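Local atomic coordinates of cytidylyltransferase (PDB entry 6OEW), a protein that probably acts as a metal-dependent nucleotidyltransferase that transfers a cytidylyl group from CTP to an acceptor molecule. Residues V11-Q16 with E43-S48; I101-T106 with K115-M120; C109-S114 with K220-V225. One frame throughout, in Å; residues are numbered along the deposited sequence. Where two conformers were deposited one is given.

Interaction 1 of 3, residues V11-Q16 with E43-S48; sequences VGILIQ and ERLKFS. With EDO (1,2-ethanediol), chain D.
In Ile13 and Ile15 on one strand, and in Leu45 facing them, the first torsion sets the leading carbon beside the backbone N and opposite the carbonyl carbon (chi1 -59°, -48° and -69°), so that each branch runs out into the gap between strand 11-16 and the end of helix 37-45. An extended second torsion then carries CD1 of both isoleucines to the front. The closest approach is tip to tip: Ile15 CD1 lies 3.4 Å from Leu45 CD1, shorter than a relaxed methyl-methyl contact, which marks a tight spot in the core. Ile13 meets the same leucine more loosely through its other branch, with CG2 4.5 Å from Leu45 CD1, while its own CD1 rests 3.8 Å from Ser48 OG. That hydroxyl is a buried polar atom set against a methyl, yet it is well occupied, for it is hydrogen-bonded to Asp118 OD1 and to Phe50 N. A type I turn from Leu45 to Ser48, with Ser48 N 3.1 Å from Leu45 O, folds the chain back so that both side chains face the strand. Away from the strand, Arg44 O accepts a hydrogen bond from O2 of a 1,2-ethanediol at 2.8 Å, and C2 of the same molecule lies over one face of the Arg44 guanidinium, 3.4 Å above its plane and displaced toward the rim. The guanidinium also reaches Ile112 O through NE and Phe222 O through NH1. This is helix-on-sheet packing of an alpha/beta, GT-A-type fold: strand 11-16 runs between strands 54-59 and 101-106 of the large mixed sheet, helix 37-45 packs against the face that Ile13 and Ile15 present, and Leu117 of helix 114-126 touches both Ile13 and Leu45.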
ATOM      1  N   VAL A  11       7.249  14.280   2.247  1.00 33.00           N
ATOM      2  CA  VAL A  11       6.854  12.895   2.009  1.00 31.05           C
ATOM      3  C   VAL A  11       5.362  12.772   2.296  1.00 35.64           C
ATOM      4  O   VAL A  11       4.880  13.254   3.331  1.00 36.63           O
ATOM      5  CB  VAL A  11       7.654  11.929   2.899  1.00 31.58           C
ATOM      6  CG1 VAL A  11       7.184  10.478   2.700  1.00 33.02           C
ATOM      7  CG2 VAL A  11       9.177  12.066   2.688  1.00 33.39           C
ATOM      8  N   GLY A  12       4.627  12.119   1.387  1.00 29.24           N
ATOM      9  CA  GLY A  12       3.218  11.847   1.585  1.00 33.67           C
ATOM     10  C   GLY A  12       2.924  10.367   1.428  1.00 37.12           C
ATOM     11  O   GLY A  12       3.422   9.745   0.490  1.00 36.35           O
ATOM     12  N   ILE A  13       2.165   9.778   2.346  1.00 31.70           N
ATOM     13  CA  ILE A  13       1.720   8.391   2.198  1.00 28.88           C
ATOM     14  C   ILE A  13       0.309   8.431   1.612  1.00 33.56           C
ATOM     15  O   ILE A  13      -0.655   8.807   2.290  1.00 33.03           O
ATOM     16  CB  ILE A  13       1.758   7.621   3.525  1.00 30.44           C
ATOM     17  CG1 ILE A  13       3.158   7.600   4.128  1.00 29.34           C
ATOM     18  CG2 ILE A  13       1.258   6.163   3.287  1.00 29.42           C
ATOM     19  CD1 ILE A  13       3.194   7.063   5.553  1.00 32.84           C
ATOM     20  N   LEU A  14       0.189   8.066   0.333  1.00 27.18           N
ATOM     21  CA  LEU A  14      -1.033   8.254  -0.436  1.00 28.84           C
ATOM     22  C   LEU A  14      -1.608   6.873  -0.715  1.00 31.60           C
ATOM     23  O   LEU A  14      -1.047   6.110  -1.511  1.00 29.41           O
ATOM     24  CB  LEU A  14      -0.755   9.014  -1.731  1.00 28.51           C
ATOM     25  CG  LEU A  14      -0.087  10.373  -1.599  1.00 40.79           C
ATOM     26  CD1 LEU A  14      -0.229  11.115  -2.911  1.00 37.27           C
ATOM     27  CD2 LEU A  14      -0.668  11.177  -0.439  1.00 39.34           C
ATOM     28  N   ILE A  15      -2.713   6.549  -0.041  1.00 26.51           N
ATOM     29  CA  ILE A  15      -3.306   5.218  -0.082  1.00 28.17           C
ATOM     30  C   ILE A  15      -4.516   5.242  -0.998  1.00 28.75           C
ATOM     31  O   ILE A  15      -5.523   5.905  -0.703  1.00 29.16           O
ATOM     32  CB  ILE A  15      -3.727   4.746   1.315  1.00 28.95           C
ATOM     33  CG1 ILE A  15      -2.604   4.977   2.329  1.00 31.12           C
ATOM     34  CG2 ILE A  15      -4.163   3.269   1.282  1.00 30.31           C
ATOM     35  CD1 ILE A  15      -3.145   4.975   3.709  1.00 34.26           C
ATOM     36  N   GLN A  16      -4.459   4.477  -2.080  1.00 26.52           N
ATOM     37  CA  GLN A  16      -5.621   4.351  -2.946  1.00 28.10           C
ATOM     38  C   GLN A  16      -6.541   3.256  -2.420  1.00 25.13           C
ATOM     39  O   GLN A  16      -6.099   2.147  -2.092  1.00 28.26           O
ATOM     40  CB  GLN A  16      -5.204   4.073  -4.392  1.00 35.96           C
ATOM     41  CG  GLN A  16      -4.374   2.822  -4.569  1.00 34.97           C
ATOM     42  CD  GLN A  16      -4.155   2.491  -6.031  1.00 33.08           C
ATOM     43  OE1 GLN A  16      -3.186   2.928  -6.639  1.00 35.31           O
ATOM     44  NE2 GLN A  16      -5.075   1.713  -6.605  1.00 32.79           N
ATOM     45  N   GLU A  43      -4.596   2.652  11.228  1.00 31.22           N
ATOM     46  CA  GLU A  43      -4.034   2.591  12.578  1.00 35.64           C
ATOM     47  C   GLU A  43      -2.587   2.103  12.561  1.00 37.74           C
ATOM     48  O   GLU A  43      -1.752   2.599  13.330  1.00 35.45           O
ATOM     49  CB  GLU A  43      -4.888   1.694  13.471  1.00 38.42           C
ATOM     50  CG  GLU A  43      -6.228   2.299  13.812  1.00 39.59           C
ATOM     51  CD  GLU A  43      -6.923   1.556  14.919  1.00 45.28           C
ATOM     52  OE1 GLU A  43      -6.268   1.207  15.918  1.00 45.29           O
ATOM     53  OE2 GLU A  43      -8.131   1.301  14.780  1.00 43.98           O
ATOM     54  N   ARG A  44      -2.267   1.145  11.681  1.00 31.41           N
ATOM     55  CA  ARG A  44      -0.887   0.678  11.565  1.00 38.39           C
ATOM     56  C   ARG A  44       0.030   1.757  10.997  1.00 35.82           C
ATOM     57  O   ARG A  44       1.197   1.868  11.400  1.00 34.01           O
ATOM     58  CB  ARG A  44      -0.849  -0.591  10.717  1.00 34.12           C
ATOM     59  CG  ARG A  44      -1.344  -1.797  11.519  1.00 37.78           C
ATOM     60  CD  ARG A  44      -1.304  -3.091  10.733  1.00 37.49           C
ATOM     61  NE  ARG A  44       0.047  -3.513  10.346  1.00 35.26           N
ATOM     62  CZ  ARG A  44       0.925  -4.113  11.147  1.00 35.64           C
ATOM     63  NH1 ARG A  44       0.648  -4.352  12.427  1.00 43.06           N
ATOM     64  NH2 ARG A  44       2.104  -4.482  10.661  1.00 32.44           N
ATOM     65  N   LEU A  45      -0.474   2.571  10.081  1.00 34.59           N
ATOM     66  CA  LEU A  45       0.341   3.636   9.509  1.00 34.94           C
ATOM     67  C   LEU A  45       0.497   4.829  10.444  1.00 32.81           C
ATOM     68  O   LEU A  45       1.373   5.668  10.204  1.00 35.28           O
ATOM     69  CB  LEU A  45      -0.259   4.084   8.178  1.00 32.41           C
ATOM     70  CG  LEU A  45      -0.126   3.034   7.085  1.00 30.65           C
ATOM     71  CD1 LEU A  45      -1.026   3.381   5.906  1.00 30.50           C
ATOM     72  CD2 LEU A  45       1.295   2.982   6.621  1.00 27.85           C
ATOM     73  N   LYS A  46      -0.325   4.927  11.495  1.00 35.69           N
ATOM     74  CA  LYS A  46      -0.128   5.980  12.487  1.00 36.47           C
ATOM     75  C   LYS A  46       1.223   5.866  13.172  1.00 43.72           C
ATOM     76  O   LYS A  46       1.706   6.861  13.723  1.00 39.60           O
ATOM     77  CB  LYS A  46      -1.239   5.953  13.539  1.00 37.18           C
ATOM     78  N   PHE A  47       1.842   4.682  13.158  1.00 34.58           N
ATOM     79  CA  PHE A  47       3.148   4.499  13.786  1.00 39.99           C
ATOM     80  C   PHE A  47       4.311   4.949  12.903  1.00 42.97           C
ATOM     81  O   PHE A  47       5.458   4.930  13.365  1.00 39.39           O
ATOM     82  CB  PHE A  47       3.342   3.029  14.177  1.00 35.60           C
ATOM     83  CG  PHE A  47       2.379   2.549  15.243  1.00 40.19           C
ATOM     84  CD1 PHE A  47       2.633   2.788  16.589  1.00 46.81           C
ATOM     85  CD2 PHE A  47       1.221   1.866  14.899  1.00 36.71           C
ATOM     86  CE1 PHE A  47       1.761   2.355  17.569  1.00 44.63           C
ATOM     87  CE2 PHE A  47       0.345   1.434  15.884  1.00 36.39           C
ATOM     88  CZ  PHE A  47       0.616   1.678  17.213  1.00 40.99           C
ATOM     89  N   SER A  48       4.055   5.338  11.656  1.00 38.21           N
ATOM     90  CA  SER A  48       5.127   5.783  10.773  1.00 37.28           C
ATOM     91  C   SER A  48       5.639   7.148  11.207  1.00 39.81           C
ATOM     92  O   SER A  48       4.868   8.004  11.652  1.00 36.56           O
ATOM     93  CB  SER A  48       4.636   5.854   9.329  1.00 34.21           C
ATOM     94  OG  SER A  48       5.592   6.491   8.489  1.00 32.56           O
TER
HETATM   95  C1  EDO D 302       3.842  -1.105  13.503  1.00 49.24           C
HETATM   96  O1  EDO D 302       4.942  -0.241  13.174  1.00 42.69           O
HETATM   97  C2  EDO D 302       3.115  -1.572  12.237  1.00 49.69           C
HETATM   98  O2  EDO D 302       2.754  -0.435  11.437  1.00 36.63           O

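Interaction 2 of 3, residues I101-T106 with K115-M120; sequences IIVRLT and KILDLM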
ATOM      1  N   ILE A 101       7.663  13.570  -2.436  1.00 34.03           N
ATOM      2  CA  ILE A 101       8.004  12.148  -2.442  0.50 30.90           C
ATOM      3  C   ILE A 101       6.739  11.354  -2.130  1.00 32.13           C
ATOM      4  O   ILE A 101       6.222  11.409  -1.004  1.00 31.22           O
ATOM      5  CB  ILE A 101       9.111  11.817  -1.435  0.50 31.14           C
ATOM      6  CG1 ILE A 101      10.338  12.699  -1.676  0.50 33.10           C
ATOM      7  CG2 ILE A 101       9.498  10.358  -1.555  0.50 28.11           C
ATOM      8  CD1 ILE A 101      10.996  12.470  -3.002  0.50 34.77           C
ATOM      9  N   ILE A 102       6.250  10.608  -3.112  1.00 29.36           N
ATOM     10  CA  ILE A 102       5.008   9.850  -2.964  1.00 30.18           C
ATOM     11  C   ILE A 102       5.291   8.431  -2.467  1.00 30.17           C
ATOM     12  O   ILE A 102       5.989   7.658  -3.130  1.00 31.94           O
ATOM     13  CB  ILE A 102       4.240   9.815  -4.284  1.00 27.37           C
ATOM     14  CG1 ILE A 102       3.760  11.233  -4.618  1.00 35.49           C
ATOM     15  CG2 ILE A 102       3.067   8.820  -4.162  1.00 27.50           C
ATOM     16  CD1 ILE A 102       3.592  11.497  -6.105  1.00 42.50           C
ATOM     17  N   VAL A 103       4.695   8.059  -1.338  1.00 28.05           N
ATOM     18  CA  VAL A 103       4.679   6.664  -0.910  1.00 26.31           C
ATOM     19  C   VAL A 103       3.330   6.096  -1.340  1.00 31.23           C
ATOM     20  O   VAL A 103       2.279   6.461  -0.796  1.00 28.97           O
ATOM     21  CB  VAL A 103       4.911   6.505   0.595  1.00 27.72           C
ATOM     22  CG1 VAL A 103       4.907   5.013   0.964  1.00 32.10           C
ATOM     23  CG2 VAL A 103       6.219   7.173   1.008  1.00 28.39           C
ATOM     24  N   ARG A 104       3.352   5.244  -2.353  1.00 24.98           N
ATOM     25  CA  ARG A 104       2.121   4.688  -2.908  1.00 28.78           C
ATOM     26  C   ARG A 104       1.787   3.374  -2.213  1.00 29.82           C
ATOM     27  O   ARG A 104       2.581   2.431  -2.262  1.00 29.60           O
ATOM     28  CB  ARG A 104       2.246   4.452  -4.405  1.00 27.21           C
ATOM     29  CG  ARG A 104       0.909   3.896  -4.915  1.00 32.66           C
ATOM     30  CD  ARG A 104       1.057   3.099  -6.139  1.00 35.19           C
ATOM     31  NE  ARG A 104      -0.228   2.637  -6.696  1.00 28.42           N
ATOM     32  CZ  ARG A 104      -0.262   1.749  -7.677  1.00 36.02           C
ATOM     33  NH1 ARG A 104       0.895   1.259  -8.108  1.00 42.09           N
ATOM     34  NH2 ARG A 104      -1.417   1.364  -8.221  1.00 29.81           N
ATOM     35  N   LEU A 105       0.614   3.321  -1.570  1.00 27.99           N
ATOM     36  CA  LEU A 105       0.073   2.119  -0.962  1.00 26.73           C
ATOM     37  C   LEU A 105      -1.335   1.913  -1.491  1.00 26.51           C
ATOM     38  O   LEU A 105      -1.984   2.855  -1.954  1.00 26.98           O
ATOM     39  CB  LEU A 105      -0.018   2.193   0.565  1.00 24.99           C
ATOM     40  CG  LEU A 105       1.248   2.588   1.325  1.00 25.96           C
ATOM     41  CD1 LEU A 105       0.916   2.687   2.824  1.00 27.93           C
ATOM     42  CD2 LEU A 105       2.356   1.582   1.073  1.00 30.37           C
ATOM     43  N   THR A 106      -1.815   0.679  -1.365  1.00 23.74           N
ATOM     44  CA  THR A 106      -3.176   0.352  -1.774  1.00 23.88           C
ATOM     45  C   THR A 106      -3.905  -0.270  -0.591  1.00 26.47           C
ATOM     46  O   THR A 106      -3.300  -0.946   0.256  1.00 29.80           O
ATOM     47  CB  THR A 106      -3.202  -0.615  -2.960  1.00 36.44           C
ATOM     48  OG1 THR A 106      -2.726  -1.902  -2.542  1.00 52.03           O
ATOM     49  CG2 THR A 106      -2.341  -0.095  -4.112  1.00 27.61           C
ATOM     50  N   LYS A 115       7.411   0.224   9.896  1.00 30.32           N
ATOM     51  CA  LYS A 115       8.867   0.246  10.038  1.00 36.40           C
ATOM     52  C   LYS A 115       9.553  -0.021   8.706  1.00 33.04           C
ATOM     53  O   LYS A 115      10.578   0.598   8.392  1.00 30.27           O
ATOM     54  CB  LYS A 115       9.324  -0.770  11.102  1.00 35.31           C
ATOM     55  N   ILE A 116       9.008  -0.934   7.905  1.00 30.81           N
ATOM     56  CA  ILE A 116       9.551  -1.176   6.573  1.00 32.24           C
ATOM     57  C   ILE A 116       9.365   0.058   5.703  1.00 30.93           C
ATOM     58  O   ILE A 116      10.285   0.492   4.997  1.00 29.14           O
ATOM     59  CB  ILE A 116       8.885  -2.412   5.941  1.00 32.85           C
ATOM     60  CG1 ILE A 116       9.157  -3.650   6.804  1.00 38.16           C
ATOM     61  CG2 ILE A 116       9.338  -2.586   4.473  1.00 29.93           C
ATOM     62  CD1 ILE A 116       8.454  -4.899   6.333  1.00 47.23           C
ATOM     63  N   LEU A 117       8.160   0.635   5.732  1.00 26.92           N
ATOM     64  CA  LEU A 117       7.915   1.873   4.998  1.00 28.53           C
ATOM     65  C   LEU A 117       8.942   2.942   5.369  1.00 30.32           C
ATOM     66  O   LEU A 117       9.531   3.571   4.489  1.00 28.72           O
ATOM     67  CB  LEU A 117       6.487   2.361   5.266  1.00 27.52           C
ATOM     68  CG  LEU A 117       5.895   3.510   4.446  1.00 27.97           C
ATOM     69  CD1 LEU A 117       4.330   3.394   4.479  1.00 27.28           C
ATOM     70  CD2 LEU A 117       6.370   4.897   4.953  1.00 28.02           C
ATOM     71  N   ASP A 118       9.195   3.134   6.671  1.00 28.02           N
ATOM     72  CA  ASP A 118      10.095   4.209   7.086  1.00 29.45           C
ATOM     73  C   ASP A 118      11.523   3.935   6.639  1.00 31.69           C
ATOM     74  O   ASP A 118      12.245   4.865   6.254  1.00 30.12           O
ATOM     75  CB  ASP A 118      10.048   4.398   8.601  1.00 28.57           C
ATOM     76  CG  ASP A 118       8.727   5.001   9.073  1.00 30.26           C
ATOM     77  OD1 ASP A 118       7.909   5.412   8.213  1.00 29.24           O
ATOM     78  OD2 ASP A 118       8.517   5.074  10.299  1.00 31.87           O
ATOM     79  N   LEU A 119      11.957   2.672   6.709  1.00 28.74           N
ATOM     80  CA  LEU A 119      13.310   2.332   6.260  1.00 31.60           C
ATOM     81  C   LEU A 119      13.471   2.615   4.781  1.00 30.02           C
ATOM     82  O   LEU A 119      14.525   3.083   4.332  1.00 26.51           O
ATOM     83  CB  LEU A 119      13.609   0.858   6.541  1.00 30.32           C
ATOM     84  CG  LEU A 119      13.893   0.439   7.980  1.00 34.78           C
ATOM     85  CD1 LEU A 119      13.934  -1.083   8.118  1.00 32.56           C
ATOM     86  CD2 LEU A 119      15.234   1.059   8.429  1.00 41.10           C
ATOM     87  N   MET A 120      12.440   2.297   3.995  1.00 25.48           N
ATOM     88  CA  MET A 120      12.507   2.524   2.560  1.00 26.91           C
ATOM     89  C   MET A 120      12.536   4.009   2.253  1.00 32.17           C
ATOM     90  O   MET A 120      13.293   4.446   1.376  1.00 28.51           O
ATOM     91  CB  MET A 120      11.331   1.838   1.849  1.00 27.81           C
ATOM     92  CG  MET A 120      11.502   0.320   1.779  1.00 30.72           C
ATOM     93  SD  MET A 120      10.077  -0.502   0.991  1.00 27.94           S
ATOM     94  CE  MET A 120      10.198   0.118  -0.685  1.00 25.59           C
TER
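Leu117 of helix 114-126 packs down onto Val103 and Leu105, joining a central strand of the GT-A-type, Rossmann-like sheet to the helix that follows it in the chain. From CB, which points at the strand, the side chain leaves with CG opposite the backbone N (chi1 -170°) and beside the carbonyl carbon. CG is the first atom to touch, 3.9 Å from Val103 CG1. Of the two tips, CD1 does most of the work: it meets Val103 CG1 at 3.9 Å and Leu105 CD1 also at 3.9 Å, and so bridges two residues that lie on the same face of the strand. Both tips also reach Ile13 CD1 of the adjoining strand 11-16, Leu117 CD2 at 3.9 Å. In the Val103 and Leu105 pairs the side chains cross obliquely, and all the distances are those of relaxed van der Waals packing; the contact is buried and wholly apolar. Val103 meets the leucine with CG1, the methyl anti to its backbone N (chi1 -179°). The alternation of the strand sends Ile102 and Arg104 to the other face, where both touch Tyr90 of helix 86-96 and the Arg104 guanidinium is held by a salt bridge to Glu149 and a hydrogen bond to Gln16, so the sheet here is sandwiched between helices. Just beyond Thr106 the strand gives way to the loop that carries Asp108, a residue seen to bind magnesium, and Thr106 OG1 is hydrogen-bonded to Asp108 OD1.

Interaction 3 of 3, residues C109-S114 with K220-V225; sequences CPLIDS and KEFSYV. With EDO (1,2-ethanediol), chain D.
The backbones converge at Asp113 and Tyr224, whose CA atoms are 5.8 Å apart, after a type I turn from Cys109 to Ile112, closed by Ile112 N to Cys109 O at 3.1 Å, has brought the loop round. Asp113 is the N-cap of helix 114-126 in this GT-A-type fold, with OD1 accepting from Lys115 N, and the same carboxylate also takes an N-H from the first turn of helix 224-233. With CG opposite the backbone N (chi1 -178°), the carboxylate extends straight to Tyr224 N, which donates to Asp113 OD2 over 2.6 Å at an angle of 166°. The N-H arrives on the anti side of OD2, 24° out of the carboxylate plane. A water sits beside this bond, accepting from Val225 N and donating weakly to the same OD2. The amino ends of two helices thus face one acid, which would be expected to favour its ionised form. Helix 224-233 has an N-cap of its own in Ser223: Ser223 OG caps a backbone N just past Val225, and Ser223 N donates to Asp226 OD1, as in a capping box. The apolar part lies to one side: Leu111 CD2 approaches the edge of the Phe222 ring near its plane, 4.1 Å from CZ. Phe222 also stacks with Phe217 and makes a cation-pi contact with Arg44, and Leu111 and Phe222 both touch Ile214 of helix 204-214. Next to the cap, a 1,2-ethanediol, probably from the crystallisation liquor, is bound by Ser114 twice: Ser114 N donates to its O2 at 3.0 Å, and its O1 donates to Ser114 OG at 2.7 Å.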
ATOM      1  N   CYS A 109      -3.768  -3.874   1.521  1.00 27.32           N
ATOM      2  CA  CYS A 109      -2.606  -4.257   2.323  1.00 31.15           C
ATOM      3  C   CYS A 109      -2.787  -3.845   3.783  1.00 32.55           C
ATOM      4  O   CYS A 109      -1.991  -3.059   4.324  1.00 32.86           O
ATOM      5  CB  CYS A 109      -1.343  -3.622   1.752  1.00 35.18           C
ATOM      6  SG  CYS A 109      -0.902  -4.218   0.120  1.00 32.42           S
ATOM      7  N   PRO A 110      -3.797  -4.387   4.462  1.00 32.40           N
ATOM      8  CA  PRO A 110      -4.116  -3.897   5.809  1.00 36.30           C
ATOM      9  C   PRO A 110      -3.039  -4.149   6.853  1.00 35.29           C
ATOM     10  O   PRO A 110      -3.069  -3.475   7.889  1.00 42.16           O
ATOM     11  CB  PRO A 110      -5.395  -4.663   6.155  1.00 39.18           C
ATOM     12  CG  PRO A 110      -5.270  -5.937   5.365  1.00 36.42           C
ATOM     13  CD  PRO A 110      -4.719  -5.466   4.055  1.00 32.87           C
ATOM     14  N   LEU A 111      -2.125  -5.107   6.656  1.00 31.32           N
ATOM     15  CA  LEU A 111      -1.090  -5.401   7.647  1.00 28.95           C
ATOM     16  C   LEU A 111       0.239  -4.748   7.311  1.00 32.24           C
ATOM     17  O   LEU A 111       1.273  -5.149   7.866  1.00 32.92           O
ATOM     18  CB  LEU A 111      -0.890  -6.908   7.818  1.00 29.75           C
ATOM     19  CG  LEU A 111      -2.171  -7.684   8.170  1.00 33.59           C
ATOM     20  CD1 LEU A 111      -1.870  -9.111   8.541  1.00 33.84           C
ATOM     21  CD2 LEU A 111      -2.951  -7.014   9.291  1.00 36.79           C
ATOM     22  N   ILE A 112       0.224  -3.748   6.424  1.00 30.01           N
ATOM     23  CA  ILE A 112       1.435  -3.015   6.067  1.00 35.41           C
ATOM     24  C   ILE A 112       2.191  -2.612   7.327  1.00 33.67           C
ATOM     25  O   ILE A 112       1.589  -2.256   8.347  1.00 32.27           O
ATOM     26  CB  ILE A 112       1.051  -1.796   5.208  1.00 35.65           C
ATOM     27  CG1 ILE A 112       2.276  -1.240   4.480  1.00 37.65           C
ATOM     28  CG2 ILE A 112       0.264  -0.738   6.045  1.00 35.62           C
ATOM     29  CD1 ILE A 112       2.617  -2.010   3.211  1.00 42.24           C
ATOM     30  N   ASP A 113       3.519  -2.701   7.265  1.00 29.11           N
ATOM     31  CA  ASP A 113       4.391  -2.477   8.421  1.00 31.87           C
ATOM     32  C   ASP A 113       5.043  -1.106   8.273  1.00 28.22           C
ATOM     33  O   ASP A 113       5.756  -0.854   7.292  1.00 29.30           O
ATOM     34  CB  ASP A 113       5.442  -3.587   8.534  1.00 33.46           C
ATOM     35  CG  ASP A 113       6.368  -3.435   9.764  1.00 42.96           C
ATOM     36  OD1 ASP A 113       6.634  -2.304  10.211  1.00 40.40           O
ATOM     37  OD2 ASP A 113       6.855  -4.456  10.277  1.00 50.49           O
ATOM     38  N   SER A 114       4.774  -0.213   9.229  1.00 29.69           N
ATOM     39  CA  SER A 114       5.275   1.150   9.091  1.00 31.06           C
ATOM     40  C   SER A 114       6.794   1.208   9.227  1.00 31.14           C
ATOM     41  O   SER A 114       7.424   2.138   8.695  1.00 28.50           O
ATOM     42  CB  SER A 114       4.587   2.062  10.113  1.00 33.39           C
ATOM     43  OG  SER A 114       5.062   1.798  11.434  1.00 36.02           O
ATOM     44  N   LYS A 220      -2.248  -3.530  17.479  1.00 42.19           N
ATOM     45  CA  LYS A 220      -1.998  -3.438  16.047  1.00 42.37           C
ATOM     46  C   LYS A 220      -0.558  -3.043  15.742  1.00 44.40           C
ATOM     47  O   LYS A 220      -0.241  -2.730  14.590  1.00 43.18           O
ATOM     48  CB  LYS A 220      -2.966  -2.445  15.393  1.00 42.54           C
ATOM     49  CG  LYS A 220      -4.446  -2.687  15.756  1.00 46.57           C
ATOM     50  CD  LYS A 220      -5.376  -1.743  14.964  1.00 44.50           C
ATOM     51  CE  LYS A 220      -6.856  -2.043  15.272  1.00 47.06           C
ATOM     52  NZ  LYS A 220      -7.201  -1.588  16.630  1.00 45.58           N
ATOM     53  N   GLU A 221       0.320  -3.068  16.744  1.00 46.54           N
ATOM     54  CA  GLU A 221       1.676  -2.560  16.596  1.00 47.30           C
ATOM     55  C   GLU A 221       2.685  -3.642  16.217  1.00 50.88           C
ATOM     56  O   GLU A 221       3.879  -3.350  16.130  1.00 58.75           O
ATOM     57  CB  GLU A 221       2.106  -1.867  17.890  1.00 53.81           C
ATOM     58  CG  GLU A 221       3.199  -0.833  17.687  1.00 60.68           C
ATOM     59  CD  GLU A 221       3.585  -0.134  18.966  1.00 62.77           C
ATOM     60  OE1 GLU A 221       2.955  -0.417  20.008  1.00 63.77           O
ATOM     61  OE2 GLU A 221       4.513   0.700  18.918  1.00 66.51           O
ATOM     62  N   PHE A 222       2.239  -4.870  15.965  1.00 47.47           N
ATOM     63  CA  PHE A 222       3.160  -5.963  15.689  1.00 44.43           C
ATOM     64  C   PHE A 222       3.888  -5.739  14.371  1.00 44.05           C
ATOM     65  O   PHE A 222       3.358  -5.131  13.441  1.00 44.49           O
ATOM     66  CB  PHE A 222       2.414  -7.289  15.655  1.00 47.06           C
ATOM     67  CG  PHE A 222       1.277  -7.331  14.652  1.00 43.25           C
ATOM     68  CD1 PHE A 222       1.509  -7.717  13.345  1.00 39.87           C
ATOM     69  CD2 PHE A 222      -0.023  -7.015  15.034  1.00 42.47           C
ATOM     70  CE1 PHE A 222       0.472  -7.765  12.420  1.00 46.24           C
ATOM     71  CE2 PHE A 222      -1.064  -7.070  14.123  1.00 43.82           C
ATOM     72  CZ  PHE A 222      -0.815  -7.448  12.814  1.00 42.27           C
ATOM     73  N   SER A 223       5.124  -6.232  14.294  1.00 45.52           N
ATOM     74  CA  SER A 223       5.924  -6.021  13.096  1.00 47.06           C
ATOM     75  C   SER A 223       5.676  -7.125  12.065  1.00 50.26           C
ATOM     76  O   SER A 223       5.070  -8.160  12.352  1.00 45.54           O
ATOM     77  CB  SER A 223       7.412  -5.956  13.444  1.00 48.97           C
ATOM     78  OG  SER A 223       7.890  -7.257  13.709  1.00 49.35           O
ATOM     79  N   TYR A 224       6.165  -6.879  10.844  1.00 44.38           N
ATOM     80  CA  TYR A 224       6.124  -7.887   9.787  1.00 45.30           C
ATOM     81  C   TYR A 224       6.822  -9.171  10.216  1.00 40.48           C
ATOM     82  O   TYR A 224       6.266 -10.264  10.075  1.00 48.17           O
ATOM     83  CB  TYR A 224       6.764  -7.343   8.506  1.00 48.56           C
ATOM     84  CG  TYR A 224       6.957  -8.389   7.420  1.00 42.42           C
ATOM     85  CD1 TYR A 224       5.860  -8.903   6.716  1.00 46.54           C
ATOM     86  CD2 TYR A 224       8.229  -8.881   7.114  1.00 45.74           C
ATOM     87  CE1 TYR A 224       6.027  -9.854   5.731  1.00 45.15           C
ATOM     88  CE2 TYR A 224       8.405  -9.835   6.127  1.00 42.72           C
ATOM     89  CZ  TYR A 224       7.296 -10.314   5.445  1.00 39.64           C
ATOM     90  OH  TYR A 224       7.449 -11.261   4.470  1.00 48.68           O
ATOM     91  N   VAL A 225       8.038  -9.065  10.752  1.00 43.68           N
ATOM     92  CA  VAL A 225       8.761 -10.282  11.126  1.00 44.42           C
ATOM     93  C   VAL A 225       8.023 -11.042  12.233  1.00 45.15           C
ATOM     94  O   VAL A 225       7.952 -12.279  12.206  1.00 51.18           O
ATOM     95  CB  VAL A 225      10.223  -9.959  11.499  1.00 48.86           C
ATOM     96  CG1 VAL A 225      10.295  -8.815  12.490  1.00 54.00           C
ATOM     97  CG2 VAL A 225      10.923 -11.207  12.039  1.00 50.54           C
TER
HETATM   98  C1  EDO D 302       3.842  -1.105  13.503  1.00 49.24           C
HETATM   99  O1  EDO D 302       4.942  -0.241  13.174  1.00 42.69           O
HETATM  100  C2  EDO D 302       3.115  -1.572  12.237  1.00 49.69           C
HETATM  101  O2  EDO D 302       2.754  -0.435  11.437  1.00 36.63           O
HETATM  102  O   HOH W   1       9.605  -6.355  10.402  0.53 28.58           O

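Interactions 1 and 2 lie side by side, their centres about 8 Å apart, on neighbouring parallel strands of one mixed sheet; interaction 3 is centred about 12 Å from each. Interaction 1 closes along the chain before the others open. Interactions 2 and 3 interleave, since 109-114 joins strand 101-106 to helix 114-126 and then pairs with 220-225, more than a hundred residues later. Ser48 OG bonds Asp118 OD1 between 1 and 2, Arg44 ties 1 to 3, and Ile116 CD1 packs on Tyr224 CB between 2 and 3. The contacts join the sheet, the helices on one face and helix 224-233, close to the loop that bears magnesium-binding Asp108.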